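Local coordinates for sterol carrier protein 2 (Thermus thermophilus, PDB 2CX7) that belongs to the SCP-2 sterol transfer family and probably binds and carries sterols or other lipids, at residues A[81-84]-A[85-88]. Numbering follows the deposited sequence.
Sequences ATWQ and EVLE
Trp83 and Leu87 lie one helical turn apart, their side chains slanting across each other. Trp83 CE3, on the six-membered ring, comes 4.1 Å from Leu87 CG. The same CE3 is 4.4 Å from Val86 CB, which also approaches the indole obliquely. With CG anti to its carbonyl carbon (chi1 -57°), Leu87 leans back over the preceding turn, and its CG lies 3.3 Å from Trp83 O. That oxygen accepts a straight bond from Leu87 N at 2.8 Å. Thr82 O takes Val86 N and Ala81 O takes Glu85 N, the last less straight; all three are i to i+4 bonds. On the other flank Glu85 bends at chi2 (145°), bringing OE2 to 3.1 Å from Ala81 O, two acceptors with no bond between them. An alanine in place of Glu85 would probably leave the methyl of Ala81 and the side chain of Arg90 without this neighbour. Glu88 turns back along Gln84, with OE2 3.8 Å from Gln84 CB. The indole is buried against strands 32-37 and 74-78. Its NE1 donates to Ala36 O, and its ring packs edge-to-face with Phe4. Val86 and Leu87 rest on Val123 and Ala126 of helix 116-127, so helix 80-86 joins that helix to the sheet.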
ATOM      1  N   ALA A  81      -7.490 -10.341  -5.271  1.00 14.11           N
ATOM      2  CA  ALA A  81      -6.605 -11.485  -5.476  1.00 18.84           C
ATOM      3  C   ALA A  81      -5.165 -11.064  -5.714  1.00 15.64           C
ATOM      4  O   ALA A  81      -4.231 -11.703  -5.215  1.00 14.66           O
ATOM      5  CB  ALA A  81      -7.093 -12.327  -6.637  1.00 18.11           C
ATOM      6  N   THR A  82      -4.987  -9.993  -6.483  1.00 12.07           N
ATOM      7  CA  THR A  82      -3.662  -9.477  -6.771  1.00 11.47           C
ATOM      8  C   THR A  82      -3.022  -8.970  -5.491  1.00 13.88           C
ATOM      9  O   THR A  82      -1.867  -9.300  -5.196  1.00 15.36           O
ATOM     10  CB  THR A  82      -3.728  -8.335  -7.797  1.00 12.98           C
ATOM     11  OG1 THR A  82      -4.343  -8.829  -8.990  1.00 15.98           O
ATOM     12  CG2 THR A  82      -2.332  -7.832  -8.135  1.00 14.64           C
ATOM     13  N   TRP A  83      -3.762  -8.176  -4.722  1.00 10.23           N
ATOM     14  CA  TRP A  83      -3.215  -7.661  -3.468  1.00 13.07           C
ATOM     15  C   TRP A  83      -2.858  -8.805  -2.524  1.00 16.28           C
ATOM     16  O   TRP A  83      -1.850  -8.738  -1.825  1.00 15.63           O
ATOM     17  CB  TRP A  83      -4.201  -6.711  -2.776  1.00 12.28           C
ATOM     18  CG  TRP A  83      -4.139  -5.292  -3.275  1.00 16.31           C
ATOM     19  CD1 TRP A  83      -5.169  -4.558  -3.802  1.00 16.13           C
ATOM     20  CD2 TRP A  83      -2.993  -4.440  -3.290  1.00 16.64           C
ATOM     21  NE1 TRP A  83      -4.729  -3.306  -4.146  1.00 15.35           N
ATOM     22  CE2 TRP A  83      -3.397  -3.203  -3.841  1.00 16.31           C
ATOM     23  CE3 TRP A  83      -1.657  -4.598  -2.891  1.00 16.62           C
ATOM     24  CZ2 TRP A  83      -2.516  -2.133  -4.003  1.00 15.84           C
ATOM     25  CZ3 TRP A  83      -0.780  -3.530  -3.057  1.00 18.64           C
ATOM     26  CH2 TRP A  83      -1.216  -2.314  -3.608  1.00 19.10           C
ATOM     27  N   GLN A  84      -3.676  -9.856  -2.502  1.00 14.34           N
ATOM     28  CA  GLN A  84      -3.376 -10.990  -1.624  1.00 14.85           C
ATOM     29  C   GLN A  84      -2.033 -11.599  -2.027  1.00 14.28           C
ATOM     30  O   GLN A  84      -1.204 -11.928  -1.175  1.00 19.13           O
ATOM     31  CB  GLN A  84      -4.488 -12.043  -1.692  1.00 17.73           C
ATOM     32  CG  GLN A  84      -5.786 -11.581  -1.032  1.00 18.86           C
ATOM     33  CD  GLN A  84      -6.908 -12.596  -1.163  1.00 21.23           C
ATOM     34  OE1 GLN A  84      -7.050 -13.237  -2.199  1.00 24.63           O
ATOM     35  NE2 GLN A  84      -7.725 -12.725  -0.119  1.00 24.09           N
ATOM     36  N   GLU A  85      -1.813 -11.738  -3.323  1.00 14.90           N
ATOM     37  CA  GLU A  85      -0.553 -12.284  -3.802  1.00 17.73           C
ATOM     38  C   GLU A  85       0.619 -11.394  -3.431  1.00 18.79           C
ATOM     39  O   GLU A  85       1.639 -11.879  -2.938  1.00 19.48           O
ATOM     40  CB  GLU A  85      -0.610 -12.466  -5.313  1.00 17.43           C
ATOM     41  CG  GLU A  85      -1.462 -13.636  -5.727  1.00 22.50           C
ATOM     42  CD  GLU A  85      -2.199 -13.384  -7.014  1.00 26.85           C
ATOM     43  OE1 GLU A  85      -1.674 -12.632  -7.861  1.00 23.37           O
ATOM     44  OE2 GLU A  85      -3.304 -13.950  -7.182  1.00 31.21           O
ATOM     45  N   VAL A  86       0.473 -10.087  -3.648  1.00 14.91           N
ATOM     46  CA  VAL A  86       1.555  -9.156  -3.345  1.00 17.55           C
ATOM     47  C   VAL A  86       1.866  -9.075  -1.859  1.00 19.18           C
ATOM     48  O   VAL A  86       3.015  -9.241  -1.444  1.00 18.86           O
ATOM     49  CB  VAL A  86       1.242  -7.720  -3.866  1.00 16.11           C
ATOM     50  CG1 VAL A  86       2.330  -6.731  -3.400  1.00 19.27           C
ATOM     51  CG2 VAL A  86       1.187  -7.719  -5.379  1.00 12.98           C
ATOM     52  N   LEU A  87       0.836  -8.833  -1.056  1.00 19.80           N
ATOM     53  CA  LEU A  87       1.023  -8.692   0.380  1.00 25.28           C
ATOM     54  C   LEU A  87       1.371  -9.998   1.076  1.00 22.21           C
ATOM     55  O   LEU A  87       1.586 -10.015   2.289  1.00 30.56           O
ATOM     56  CB  LEU A  87      -0.221  -8.056   1.011  1.00 25.40           C
ATOM     57  CG  LEU A  87      -0.587  -6.690   0.412  1.00 27.83           C
ATOM     58  CD1 LEU A  87      -1.830  -6.148   1.098  1.00 28.72           C
ATOM     59  CD2 LEU A  87       0.572  -5.711   0.566  1.00 23.72           C
ATOM     60  N   GLU A  88       1.431 -11.081   0.304  1.00 23.73           N
ATOM     61  CA  GLU A  88       1.783 -12.404   0.818  1.00 25.54           C
ATOM     62  C   GLU A  88       3.089 -12.933   0.200  1.00 22.78           C
ATOM     63  O   GLU A  88       3.480 -14.084   0.415  1.00 24.60           O
ATOM     64  CB  GLU A  88       0.639 -13.384   0.561  1.00 32.14           C
ATOM     65  CG  GLU A  88      -0.494 -13.257   1.565  1.00 27.41           C
ATOM     66  CD  GLU A  88      -1.768 -13.947   1.116  1.00 37.84           C
ATOM     67  OE1 GLU A  88      -1.682 -14.994   0.437  1.00 35.79           O
ATOM     68  OE2 GLU A  88      -2.863 -13.443   1.454  1.00 40.40           O
TER